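Local coordinates for putative p22 protein (Leishmania major, PDB 1YQF) that is of unknown function but resembles human p32 in sequence and belongs to the MAM33 family of mitochondrial glycoproteins, at residues A[65-70]-A[176-181]; A[52-57]-A[76-81]; A[108-113]-A[117-122]; A[96-101]-A[163-168]; A[42-47]-A[190-195]. One frame throughout, in Å; residues are numbered along the deposited sequence.

How the interactions relate
Four of the five contacts gather on one antiparallel sheet of six strands, and the fifth lies out along helix 173-202. Interactions 1 and 2 nearly coincide, their centres about 4 Å apart: L67 and V78 pair through their backbones, and W54 packs on L67 and K69. Interaction 2 passes into interaction 4 where V77 O meets Y97 N at 2.7 Å, and interaction 4 into interaction 3 where V96 O meets A108 N at 2.8 Å. I112 of interaction 3 also packs on G176, V179 and V180 of interaction 1. Interaction 5 uses the same long helix as interaction 1, with centres about 19 Å apart, and its centre is about 33 Å from that of interaction 4.

Interaction 1. Residues A[65-70]-A[176-181]; sequences FDLTKS and GEFVVL
L67 reaches off the sheet to the ring of F178, joining strand 64-71 to the long helix 173-202 in the helix-on-antiparallel-sheet packing of this p32-like fold. The tight part is small. Both leucine methyls meet the phenyl group, CD2 coming within 3.7 Å of F178 CE2 and CD1 lying 3.8 Å from F178 CD2. The approach is oblique. F178 holds its ring anti to the backbone N (chi1 169°), which carries CE2 from the helix toward the sheet.

V179, one residue on, marks the looser side of the contact. Y80 of the neighbouring strand 74-81 also touches both F178 and V179, while P50 and V56 pack on F178 and Y182 meets its ring. The outward faces of both segments behave differently: D66, on the other side of the strand from L67, forms a salt bridge with R79, and E177 and L181 are exposed on the helix. No hydrogen bond crosses between the segments, so the join rests on hydrocarbon contact, which thins out at L67 CD1 and V179 CG2, 4.5 Å apart.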
# COMPACT_ATOMS: atom_id res chain seq x y z
N PHE A 65 7.55 -12.31 13.39
CA PHE A 65 7.99 -12.74 14.71
C PHE A 65 7.80 -11.62 15.73
O PHE A 65 7.99 -10.45 15.42
CB PHE A 65 9.46 -13.15 14.68
CG PHE A 65 9.73 -14.34 13.79
CD1 PHE A 65 9.94 -14.17 12.43
CD2 PHE A 65 9.80 -15.62 14.32
CE1 PHE A 65 10.20 -15.26 11.60
CE2 PHE A 65 10.06 -16.72 13.50
CZ PHE A 65 10.26 -16.54 12.14
N ASP A 66 7.44 -12.01 16.94
CA ASP A 66 7.26 -11.09 18.05
C ASP A 66 8.25 -11.45 19.15
O ASP A 66 8.32 -12.60 19.57
CB ASP A 66 5.84 -11.21 18.61
CG ASP A 66 4.83 -10.45 17.78
OD1 ASP A 66 5.16 -10.02 16.66
OD2 ASP A 66 3.67 -10.25 18.19
N LEU A 67 9.00 -10.46 19.61
CA LEU A 67 9.81 -10.59 20.81
C LEU A 67 9.00 -9.99 21.94
O LEU A 67 8.70 -8.80 21.91
CB LEU A 67 11.12 -9.84 20.65
CG LEU A 67 12.13 -10.47 19.69
CD1 LEU A 67 13.20 -9.47 19.30
CD2 LEU A 67 12.74 -11.70 20.33
N THR A 68 8.64 -10.80 22.93
CA THR A 68 7.82 -10.34 24.05
C THR A 68 8.58 -10.38 25.37
O THR A 68 9.42 -11.24 25.59
CB THR A 68 6.55 -11.21 24.18
OG1 THR A 68 6.92 -12.58 24.42
CG2 THR A 68 5.77 -11.24 22.88
N LYS A 69 8.26 -9.43 26.25
CA LYS A 69 8.88 -9.34 27.57
C LYS A 69 8.14 -8.31 28.42
O LYS A 69 7.62 -7.33 27.90
CB LYS A 69 10.37 -8.96 27.44
CG LYS A 69 10.87 -7.90 28.41
CD LYS A 69 12.28 -7.44 28.05
CE LYS A 69 12.69 -6.20 28.84
NZ LYS A 69 13.98 -5.63 28.38
N SER A 70 8.12 -8.52 29.73
CA SER A 70 7.53 -7.56 30.66
C SER A 70 8.61 -6.68 31.28
O SER A 70 9.75 -7.11 31.46
CB SER A 70 6.75 -8.28 31.76
OG SER A 70 5.56 -8.85 31.23
N GLY A 176 18.74 -5.04 17.95
CA GLY A 176 18.79 -4.86 16.51
C GLY A 176 19.64 -5.91 15.83
O GLY A 176 19.23 -6.49 14.83
N GLU A 177 20.83 -6.14 16.38
CA GLU A 177 21.77 -7.14 15.85
C GLU A 177 21.13 -8.52 15.88
O GLU A 177 21.36 -9.32 14.98
CB GLU A 177 23.07 -7.14 16.66
CG GLU A 177 24.11 -8.16 16.22
CD GLU A 177 25.39 -8.07 17.02
OE1 GLU A 177 26.22 -7.18 16.71
OE2 GLU A 177 25.58 -8.88 17.95
N PHE A 178 20.33 -8.80 16.91
CA PHE A 178 19.59 -10.05 16.98
C PHE A 178 18.66 -10.18 15.78
O PHE A 178 18.71 -11.17 15.06
CB PHE A 178 18.77 -10.16 18.27
CG PHE A 178 17.79 -11.29 18.26
CD1 PHE A 178 18.21 -12.59 18.48
CD2 PHE A 178 16.44 -11.06 18.00
CE1 PHE A 178 17.32 -13.65 18.47
CE2 PHE A 178 15.54 -12.12 17.98
CZ PHE A 178 15.97 -13.41 18.21
N VAL A 179 17.81 -9.17 15.58
CA VAL A 179 16.84 -9.17 14.49
C VAL A 179 17.52 -9.39 13.15
O VAL A 179 17.06 -10.21 12.35
CB VAL A 179 16.03 -7.85 14.44
CG1 VAL A 179 15.14 -7.80 13.19
CG2 VAL A 179 15.17 -7.70 15.69
N VAL A 180 18.61 -8.67 12.90
CA VAL A 180 19.37 -8.80 11.66
C VAL A 180 19.88 -10.23 11.49
O VAL A 180 19.72 -10.83 10.43
CB VAL A 180 20.57 -7.82 11.60
CG1 VAL A 180 21.41 -8.04 10.35
CG2 VAL A 180 20.10 -6.38 11.65
N LEU A 181 20.47 -10.76 12.56
CA LEU A 181 21.04 -12.11 12.55
C LEU A 181 19.97 -13.18 12.43
O LEU A 181 20.19 -14.21 11.78
CB LEU A 181 21.86 -12.35 13.83
CG LEU A 181 23.24 -11.70 13.93
CD1 LEU A 181 23.85 -12.02 15.29
CD2 LEU A 181 24.17 -12.16 12.81

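Interaction 2. Residues A[52-57]-A[76-81]; sequences AGWQVV and LVVRYS
W54 turns the six-membered end of its indole toward L76 and V78, two residues on the same side of strand 74-81. The indole and V78 run at about a right angle to each other, and V78 CG2 stands 3.6 Å from W54 CH2 and 3.7 Å from W54 CZ3. L76 slants across the same end of the ring, its CB 3.9 Å from W54 CH2. Both neighbours come in obliquely, and CH2 and CZ3 each touch both V78 CG2 and L76 CB. The indole gets there with CG beside the backbone N (chi1 -59°) and the ring turned crosswise to the CA-CB bond (chi2 94°).

The two backbones are not paired here. W54 and V77, the nearest residues along them, have CA atoms 9.0 Å apart, because strand 64-71 runs between the two segments in the antiparallel sheet; its L67 and K69 also pack on W54. Farther along, Y80 sends its phenol back toward V56, where the hydroxyl OH lies 4.3 Å from V56 CG1. Y182, from helix 173-202, packs on Y80.

Between these two segments the contact is almost wholly apolar. The indole bridges over the middle strand by dispersion and burial of hydrocarbon, without a directional bond, while the buried Y80 OH finds no polar partner in the model and probably carries a desolvation cost.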
# COMPACT_ATOMS: atom_id res chain seq x y z
N ALA A 52 18.57 -10.91 26.86
CA ALA A 52 17.98 -11.33 28.14
C ALA A 52 16.53 -10.87 28.32
O ALA A 52 16.21 -9.70 28.09
CB ALA A 52 18.83 -10.83 29.30
N GLY A 53 15.67 -11.80 28.72
CA GLY A 53 14.28 -11.51 29.01
C GLY A 53 13.32 -11.82 27.87
O GLY A 53 12.23 -12.33 28.09
N TRP A 54 13.73 -11.50 26.64
CA TRP A 54 12.85 -11.63 25.48
C TRP A 54 12.57 -13.09 25.11
O TRP A 54 13.41 -13.97 25.32
CB TRP A 54 13.43 -10.89 24.27
CG TRP A 54 13.64 -9.42 24.50
CD1 TRP A 54 14.80 -8.82 24.91
CD2 TRP A 54 12.69 -8.37 24.33
NE1 TRP A 54 14.62 -7.46 25.01
CE2 TRP A 54 13.33 -7.16 24.65
CE3 TRP A 54 11.34 -8.33 23.93
CZ2 TRP A 54 12.68 -5.92 24.60
CZ3 TRP A 54 10.70 -7.09 23.88
CH2 TRP A 54 11.37 -5.91 24.21
N GLN A 55 11.39 -13.32 24.55
CA GLN A 55 10.95 -14.62 24.08
C GLN A 55 10.59 -14.48 22.60
O GLN A 55 9.88 -13.55 22.21
CB GLN A 55 9.72 -15.09 24.88
CG GLN A 55 9.82 -16.51 25.44
CD GLN A 55 9.44 -17.58 24.42
OE1 GLN A 55 8.31 -17.62 23.94
NE2 GLN A 55 10.39 -18.46 24.10
N VAL A 56 11.07 -15.40 21.77
CA VAL A 56 10.78 -15.39 20.34
C VAL A 56 9.55 -16.25 20.06
O VAL A 56 9.49 -17.41 20.48
CB VAL A 56 11.97 -15.93 19.51
CG1 VAL A 56 11.70 -15.75 18.02
CG2 VAL A 56 13.26 -15.23 19.90
N VAL A 57 8.58 -15.69 19.35
CA VAL A 57 7.35 -16.41 19.01
C VAL A 57 6.90 -16.07 17.60
O VAL A 57 6.63 -14.91 17.28
CB VAL A 57 6.22 -16.11 20.01
CG1 VAL A 57 4.91 -16.76 19.56
CG2 VAL A 57 6.59 -16.59 21.40
N LEU A 76 5.80 -5.35 26.64
CA LEU A 76 6.59 -4.94 25.48
C LEU A 76 6.51 -5.98 24.36
O LEU A 76 6.52 -7.18 24.61
CB LEU A 76 8.05 -4.72 25.87
CG LEU A 76 8.32 -3.81 27.07
CD1 LEU A 76 9.81 -3.78 27.38
CD2 LEU A 76 7.81 -2.40 26.83
N VAL A 77 6.42 -5.50 23.13
CA VAL A 77 6.45 -6.36 21.95
C VAL A 77 7.30 -5.69 20.87
O VAL A 77 7.05 -4.55 20.51
CB VAL A 77 5.04 -6.63 21.39
CG1 VAL A 77 5.10 -7.48 20.13
CG2 VAL A 77 4.16 -7.31 22.44
N VAL A 78 8.30 -6.41 20.37
CA VAL A 78 9.10 -5.95 19.24
C VAL A 78 8.79 -6.87 18.07
O VAL A 78 9.14 -8.05 18.09
CB VAL A 78 10.60 -5.97 19.54
CG1 VAL A 78 11.40 -5.49 18.33
CG2 VAL A 78 10.91 -5.10 20.76
N ARG A 79 8.13 -6.33 17.05
CA ARG A 79 7.65 -7.12 15.93
C ARG A 79 8.48 -6.84 14.68
O ARG A 79 8.81 -5.70 14.38
CB ARG A 79 6.19 -6.78 15.67
CG ARG A 79 5.59 -7.44 14.43
CD ARG A 79 4.09 -7.30 14.36
NE ARG A 79 3.41 -7.98 15.46
CZ ARG A 79 2.14 -7.78 15.80
NH1 ARG A 79 1.40 -6.92 15.13
NH2 ARG A 79 1.60 -8.45 16.81
N TYR A 80 8.81 -7.91 13.96
CA TYR A 80 9.55 -7.79 12.71
C TYR A 80 9.21 -8.93 11.78
O TYR A 80 8.61 -9.93 12.18
CB TYR A 80 11.05 -7.80 12.98
CG TYR A 80 11.55 -9.07 13.63
CD1 TYR A 80 11.35 -9.30 14.98
CD2 TYR A 80 12.22 -10.04 12.89
CE1 TYR A 80 11.80 -10.46 15.59
CE2 TYR A 80 12.68 -11.21 13.48
CZ TYR A 80 12.46 -11.41 14.83
OH TYR A 80 12.91 -12.57 15.44
N SER A 81 9.61 -8.77 10.52
CA SER A 81 9.42 -9.79 9.50
C SER A 81 10.79 -10.17 8.95
O SER A 81 11.68 -9.32 8.83
CB SER A 81 8.53 -9.25 8.38
OG SER A 81 8.39 -10.20 7.33

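Interaction 3. Residues A[108-113]-A[117-122]; sequences ADLSIE and LVLNNI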
# COMPACT_ATOMS: atom_id res chain seq x y z
N ALA A 108 6.43 2.51 18.36
CA ALA A 108 7.61 3.18 17.83
C ALA A 108 8.12 2.40 16.63
O ALA A 108 8.41 1.22 16.73
CB ALA A 108 8.69 3.29 18.89
N ASP A 109 8.23 3.07 15.48
CA ASP A 109 8.80 2.47 14.28
C ASP A 109 10.26 2.83 14.19
O ASP A 109 10.61 4.00 14.17
CB ASP A 109 8.08 2.97 13.03
CG ASP A 109 6.60 2.66 13.03
OD1 ASP A 109 6.05 2.32 14.10
OD2 ASP A 109 5.91 2.74 11.99
N LEU A 110 11.12 1.83 14.12
CA LEU A 110 12.55 2.07 13.95
C LEU A 110 13.11 1.23 12.83
O LEU A 110 12.57 0.18 12.48
CB LEU A 110 13.31 1.78 15.25
CG LEU A 110 12.76 2.42 16.53
CD1 LEU A 110 11.76 1.50 17.18
CD2 LEU A 110 13.88 2.75 17.50
N SER A 111 14.21 1.70 12.26
CA SER A 111 14.95 0.94 11.27
C SER A 111 16.34 0.65 11.81
O SER A 111 16.89 1.44 12.59
CB SER A 111 15.01 1.70 9.94
OG SER A 111 15.40 3.04 10.14
N ILE A 112 16.90 -0.48 11.40
CA ILE A 112 18.24 -0.89 11.82
C ILE A 112 19.17 -0.70 10.63
O ILE A 112 19.02 -1.35 9.60
CB ILE A 112 18.24 -2.36 12.29
CG1 ILE A 112 17.19 -2.59 13.37
CG2 ILE A 112 19.63 -2.75 12.81
CD1 ILE A 112 16.92 -4.05 13.68
N GLU A 113 20.11 0.22 10.78
CA GLU A 113 21.05 0.55 9.72
C GLU A 113 22.44 0.78 10.31
O GLU A 113 22.63 1.66 11.15
CB GLU A 113 20.59 1.79 8.93
CG GLU A 113 19.87 2.86 9.74
CD GLU A 113 18.97 3.74 8.88
OE1 GLU A 113 17.92 3.24 8.41
OE2 GLU A 113 19.32 4.92 8.67
N LEU A 117 20.20 2.04 15.75
CA LEU A 117 18.75 2.17 15.79
C LEU A 117 18.37 3.59 15.40
O LEU A 117 18.88 4.55 15.98
CB LEU A 117 18.20 1.83 17.18
CG LEU A 117 17.41 0.53 17.31
CD1 LEU A 117 18.19 -0.67 16.76
CD2 LEU A 117 17.05 0.31 18.76
N VAL A 118 17.48 3.72 14.42
CA VAL A 118 16.97 5.02 13.99
C VAL A 118 15.46 5.05 14.18
O VAL A 118 14.74 4.16 13.74
CB VAL A 118 17.33 5.32 12.52
CG1 VAL A 118 16.80 6.69 12.11
CG2 VAL A 118 18.84 5.25 12.31
N LEU A 119 15.00 6.10 14.84
CA LEU A 119 13.59 6.28 15.17
C LEU A 119 12.89 7.03 14.06
O LEU A 119 13.31 8.12 13.67
CB LEU A 119 13.51 7.06 16.47
CG LEU A 119 12.16 7.26 17.15
CD1 LEU A 119 11.46 5.94 17.44
CD2 LEU A 119 12.43 8.04 18.43
N ASN A 120 11.81 6.45 13.54
CA ASN A 120 11.09 7.03 12.40
C ASN A 120 9.66 7.48 12.69
O ASN A 120 9.13 8.31 11.96
CB ASN A 120 11.10 6.03 11.24
CG ASN A 120 12.48 5.88 10.62
OD1 ASN A 120 13.17 6.86 10.36
ND2 ASN A 120 12.88 4.64 10.39
N ASN A 121 9.03 6.95 13.73
CA ASN A 121 7.67 7.36 14.08
C ASN A 121 7.27 6.92 15.48
O ASN A 121 7.66 5.85 15.92
CB ASN A 121 6.66 6.80 13.07
CG ASN A 121 5.33 7.53 13.09
OD1 ASN A 121 5.19 8.60 12.48
ND2 ASN A 121 4.36 6.99 13.82
N ILE A 122 6.48 7.76 16.15
CA ILE A 122 5.93 7.45 17.47
C ILE A 122 4.46 7.86 17.48
O ILE A 122 4.13 9.01 17.17
CB ILE A 122 6.65 8.24 18.57
CG1 ILE A 122 8.16 7.99 18.52
CG2 ILE A 122 6.09 7.85 19.95
CD1 ILE A 122 8.92 8.91 19.43
O HOH W 1 4.77 4.62 15.06
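D109 O receives two backbone N-H groups from the facing strand: N120 N at 2.8 Å, and N121 N more weakly at 3.4 Å. That double grip defines a classic beta bulge in the hairpin of strands 105-113 and 116-125, and the register shifts by one residue there. D109 N returns a bond to N121 O, while S111 and V118 exchange a pair of backbone bonds beyond the bulge.

On the sheet face of D109 and S111 the polar side chains form two separate groups. In one, N120 ND2 donates to S111 OG at 3.0 Å, with the hydroxyl tilted 17° from the amide plane, and S111 OG in turn donates to E113 OE1 at 3.1 Å, meeting the carboxylate from above its plane. In the other, D109 and N121 lie side by side, and a water bridges D109 OD1 to N121 ND2; Q107 and T147 hold these two side chains from outside.

The other face is hydrocarbon: L119 CD1 rests 3.9 Å from L110 CG, and I112 CG1 lies 4.0 Å from L117 CD1. Helix 156-168 packs over L119, and helix 173-202 over I112. At the bulge, then, one carbonyl serves both N-H groups, that of N120 well and that of N121 only weakly.

Interaction 4. Residues A[96-101]-A[163-168]; sequences VYITQK and MTYLEK
The phenol of Y165 meets I98 CD1 obliquely through CE1, the two atoms 3.5 Å apart, while a water lies in the ring plane at the hydroxyl edge. That water accepts from Y165 OH at 2.5 Å and from Q100 NE2 at 2.8 Å, tying the helix to the residue just past the strand. R169 makes a cation-pi contact with the same ring. I98 and Y165 approach from opposite directions; holding CG anti to the backbone N (chi1 165°) sends the tyrosine out from helix 156-168 to the strand.

L166 completes the apolar patch. Its CD2 sits 4.1 Å from both I98 CD1 and V96 CG1, fitting between two residues on one side of the strand.

The axes of strand 96-99 and helix 163-168 come within 11.5 Å of each other, their directions 79° apart. Strand 105-113 adds M106 beside Y165 and L110 beside L166, L76 of strand 74-81 touches I98, and L27 of the second subunit packs on Y165.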
# COMPACT_ATOMS: atom_id res chain seq x y z
N VAL A 96 7.89 -1.44 17.69
CA VAL A 96 7.97 -1.63 19.14
C VAL A 96 6.66 -1.18 19.77
O VAL A 96 6.25 -0.04 19.60
CB VAL A 96 9.13 -0.81 19.74
CG1 VAL A 96 9.25 -1.06 21.24
CG2 VAL A 96 10.44 -1.14 19.05
N TYR A 97 6.01 -2.08 20.50
CA TYR A 97 4.76 -1.76 21.19
C TYR A 97 4.98 -1.77 22.70
O TYR A 97 5.56 -2.70 23.25
CB TYR A 97 3.67 -2.76 20.80
CG TYR A 97 3.43 -2.84 19.31
CD1 TYR A 97 4.19 -3.69 18.51
CD2 TYR A 97 2.44 -2.08 18.69
CE1 TYR A 97 3.98 -3.78 17.14
CE2 TYR A 97 2.23 -2.15 17.31
CZ TYR A 97 3.00 -3.01 16.55
OH TYR A 97 2.80 -3.11 15.19
N ILE A 98 4.50 -0.73 23.36
CA ILE A 98 4.58 -0.61 24.81
C ILE A 98 3.15 -0.43 25.30
O ILE A 98 2.55 0.62 25.09
CB ILE A 98 5.47 0.59 25.23
CG1 ILE A 98 6.86 0.45 24.61
CG2 ILE A 98 5.56 0.69 26.75
CD1 ILE A 98 7.83 1.56 24.98
N THR A 99 2.60 -1.46 25.95
CA THR A 99 1.22 -1.45 26.39
C THR A 99 1.13 -1.29 27.91
O THR A 99 1.72 -2.07 28.66
CB THR A 99 0.51 -2.74 25.94
OG1 THR A 99 0.38 -2.74 24.51
CG2 THR A 99 -0.93 -2.79 26.45
N GLN A 100 0.38 -0.29 28.35
CA GLN A 100 0.16 -0.04 29.77
C GLN A 100 -0.90 -0.99 30.32
O GLN A 100 -1.55 -1.71 29.57
CB GLN A 100 -0.29 1.41 29.99
CG GLN A 100 0.67 2.48 29.47
CD GLN A 100 2.00 2.53 30.23
OE1 GLN A 100 2.12 1.99 31.33
NE2 GLN A 100 2.99 3.19 29.64
N LYS A 101 -1.06 -0.97 31.64
CA LYS A 101 -2.06 -1.80 32.32
C LYS A 101 -3.48 -1.51 31.81
O LYS A 101 -4.27 -2.43 31.59
CB LYS A 101 -1.97 -1.57 33.84
CG LYS A 101 -2.95 -2.40 34.67
CD LYS A 101 -2.45 -2.61 36.10
CE LYS A 101 -2.31 -1.30 36.88
NZ LYS A 101 -3.60 -0.58 37.04
N MET A 163 14.74 7.83 22.82
CA MET A 163 15.73 6.80 22.51
C MET A 163 16.29 6.15 23.76
O MET A 163 16.51 4.94 23.79
CB MET A 163 16.89 7.41 21.71
CG MET A 163 16.54 7.76 20.28
SD MET A 163 15.73 6.40 19.43
CE MET A 163 17.04 5.15 19.43
N THR A 164 16.52 6.97 24.79
CA THR A 164 17.01 6.48 26.07
C THR A 164 15.93 5.66 26.75
O THR A 164 16.20 4.59 27.29
CB THR A 164 17.39 7.67 26.97
OG1 THR A 164 18.53 8.35 26.42
CG2 THR A 164 17.86 7.20 28.35
N TYR A 165 14.72 6.18 26.73
CA TYR A 165 13.55 5.51 27.29
C TYR A 165 13.39 4.12 26.67
O TYR A 165 13.12 3.15 27.38
CB TYR A 165 12.32 6.38 27.06
CG TYR A 165 10.98 5.72 27.25
CD1 TYR A 165 10.36 5.06 26.19
CD2 TYR A 165 10.31 5.78 28.46
CE1 TYR A 165 9.12 4.47 26.34
CE2 TYR A 165 9.07 5.20 28.63
CZ TYR A 165 8.48 4.54 27.56
OH TYR A 165 7.25 3.95 27.72
N LEU A 166 13.57 4.02 25.36
CA LEU A 166 13.47 2.74 24.67
C LEU A 166 14.64 1.84 25.05
O LEU A 166 14.47 0.65 25.27
CB LEU A 166 13.44 2.95 23.15
CG LEU A 166 12.12 3.44 22.55
CD1 LEU A 166 12.32 3.86 21.10
CD2 LEU A 166 11.05 2.37 22.64
N GLU A 167 15.83 2.44 25.15
CA GLU A 167 17.06 1.72 25.50
C GLU A 167 16.98 1.03 26.87
O GLU A 167 17.45 -0.10 27.02
CB GLU A 167 18.25 2.68 25.48
CG GLU A 167 19.60 2.03 25.75
CD GLU A 167 20.75 3.00 25.62
OE1 GLU A 167 20.93 3.57 24.52
OE2 GLU A 167 21.47 3.20 26.62
N LYS A 168 16.41 1.73 27.85
CA LYS A 168 16.23 1.18 29.20
C LYS A 168 15.43 -0.12 29.17
O LYS A 168 15.65 -1.01 29.98
CB LYS A 168 15.51 2.19 30.11
CG LYS A 168 16.34 3.41 30.51
CD LYS A 168 15.57 4.31 31.49
CE LYS A 168 16.32 5.61 31.78
NZ LYS A 168 15.55 6.52 32.67
O HOH W 2 5.74 3.82 29.73

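Interaction 5. Residues A[42-47]-A[190-195]; sequences SDKPEQ and DYEAWL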
# COMPACT_ATOMS: atom_id res chain seq x y z
N SER A 42 28.80 -25.90 5.52
CA SER A 42 29.25 -25.81 6.92
C SER A 42 29.49 -24.35 7.33
O SER A 42 30.03 -24.08 8.40
CB SER A 42 30.53 -26.63 7.11
OG SER A 42 31.55 -26.22 6.22
N ASP A 43 29.05 -23.43 6.47
CA ASP A 43 29.22 -21.99 6.68
C ASP A 43 27.88 -21.26 6.68
O ASP A 43 27.82 -20.05 6.44
CB ASP A 43 30.15 -21.41 5.60
CG ASP A 43 29.54 -21.46 4.21
OD1 ASP A 43 29.08 -22.55 3.80
OD2 ASP A 43 29.49 -20.47 3.45
N LYS A 44 26.80 -22.00 6.95
CA LYS A 44 25.45 -21.42 6.94
C LYS A 44 25.24 -20.51 8.15
O LYS A 44 25.96 -20.63 9.15
CB LYS A 44 24.39 -22.52 6.92
CG LYS A 44 24.13 -23.10 5.54
CD LYS A 44 22.91 -24.02 5.52
CE LYS A 44 23.19 -25.35 6.19
NZ LYS A 44 22.05 -26.31 6.05
N PRO A 45 24.27 -19.60 8.07
CA PRO A 45 23.95 -18.71 9.19
C PRO A 45 23.44 -19.46 10.42
O PRO A 45 22.54 -20.29 10.31
CB PRO A 45 22.85 -17.81 8.61
CG PRO A 45 23.00 -17.91 7.14
CD PRO A 45 23.41 -19.33 6.90
N GLU A 46 24.04 -19.17 11.58
CA GLU A 46 23.62 -19.75 12.86
C GLU A 46 22.46 -18.95 13.44
O GLU A 46 22.45 -17.71 13.35
CB GLU A 46 24.78 -19.72 13.86
CG GLU A 46 25.72 -20.91 13.78
CD GLU A 46 26.81 -20.86 14.83
OE1 GLU A 46 26.47 -20.83 16.04
OE2 GLU A 46 28.00 -20.83 14.46
N GLN A 47 21.50 -19.64 14.04
CA GLN A 47 20.39 -18.97 14.71
C GLN A 47 20.91 -18.22 15.93
O GLN A 47 21.49 -18.83 16.83
CB GLN A 47 19.32 -19.97 15.14
CG GLN A 47 18.10 -19.29 15.78
CD GLN A 47 17.01 -20.26 16.21
OE1 GLN A 47 15.99 -19.85 16.76
NE2 GLN A 47 17.23 -21.55 15.98
N ASP A 190 13.82 -20.66 5.12
CA ASP A 190 12.71 -20.55 4.19
C ASP A 190 13.14 -20.87 2.76
O ASP A 190 12.38 -21.49 2.01
CB ASP A 190 12.08 -19.16 4.24
CG ASP A 190 11.20 -18.97 5.46
OD1 ASP A 190 10.50 -19.92 5.85
OD2 ASP A 190 11.15 -17.89 6.10
N TYR A 191 14.35 -20.46 2.40
CA TYR A 191 14.89 -20.76 1.07
C TYR A 191 14.99 -22.27 0.89
O TYR A 191 14.61 -22.80 -0.15
CB TYR A 191 16.26 -20.09 0.88
CG TYR A 191 16.97 -20.47 -0.40
CD1 TYR A 191 16.31 -20.41 -1.62
CD2 TYR A 191 18.30 -20.89 -0.39
CE1 TYR A 191 16.96 -20.76 -2.80
CE2 TYR A 191 18.95 -21.24 -1.56
CZ TYR A 191 18.27 -21.17 -2.77
OH TYR A 191 18.91 -21.52 -3.94
N GLU A 192 15.48 -22.96 1.91
CA GLU A 192 15.57 -24.42 1.87
C GLU A 192 14.21 -25.08 1.71
O GLU A 192 14.07 -26.01 0.92
CB GLU A 192 16.29 -24.95 3.11
CG GLU A 192 17.81 -24.92 2.98
CD GLU A 192 18.52 -25.17 4.30
OE1 GLU A 192 17.91 -25.77 5.21
OE2 GLU A 192 19.69 -24.76 4.42
N ALA A 193 13.20 -24.60 2.44
CA ALA A 193 11.84 -25.12 2.30
C ALA A 193 11.28 -24.80 0.91
O ALA A 193 10.54 -25.59 0.33
CB ALA A 193 10.93 -24.55 3.39
N TRP A 194 11.68 -23.65 0.39
CA TRP A 194 11.28 -23.19 -0.94
C TRP A 194 11.85 -24.11 -2.03
O TRP A 194 11.17 -24.40 -3.01
CB TRP A 194 11.75 -21.75 -1.12
CG TRP A 194 11.38 -21.06 -2.40
CD1 TRP A 194 10.25 -20.33 -2.63
CD2 TRP A 194 12.16 -20.99 -3.59
NE1 TRP A 194 10.27 -19.83 -3.91
CE2 TRP A 194 11.44 -20.22 -4.52
CE3 TRP A 194 13.40 -21.51 -3.98
CZ2 TRP A 194 11.91 -19.95 -5.81
CZ3 TRP A 194 13.87 -21.25 -5.26
CH2 TRP A 194 13.12 -20.48 -6.16
N LEU A 195 13.08 -24.56 -1.85
CA LEU A 195 13.73 -25.44 -2.82
C LEU A 195 13.03 -26.80 -2.87
O LEU A 195 12.76 -27.32 -3.95
CB LEU A 195 15.20 -25.64 -2.48
CG LEU A 195 16.13 -24.45 -2.70
CD1 LEU A 195 17.49 -24.73 -2.10
CD2 LEU A 195 16.26 -24.14 -4.18
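Segment 42-47 is irregular loop running past one turn of helix 173-202, and even the nearest CA atoms, those of K44 and E192, are 11.5 Å apart. Only long side chains can span such a gap, and these two do so from opposite directions. The K44 ammonium and the E192 carboxylate form a salt bridge, with NZ donating to OE2 at 3.3 Å, a rather long separation. The nitrogen meets OE2 on its syn side, though 29° out of the carboxylate plane. The bend of K44 at chi3 (-74°) turns CE and NZ, while CD itself passes 3.5 Å from E192 OE2; E192, by contrast, extends straight beyond CG.

Each charge has further company. Q188, one turn earlier in the helix, donates from NE2 to the same E192 OE2 and probably steadies the carboxylate, while K44 NZ makes a weak hydrogen bond to E38 O. With two donors on OE2, negative charge would tend to be stabilised there.

This surface contact links the loop between helix 23-39 and strand 55-58 to helix 173-202. E38 of helix 23-39 packs on Y191, E192 and L195, and elsewhere around this turn W194 bonds through NE1 to I122 O of the third subunit.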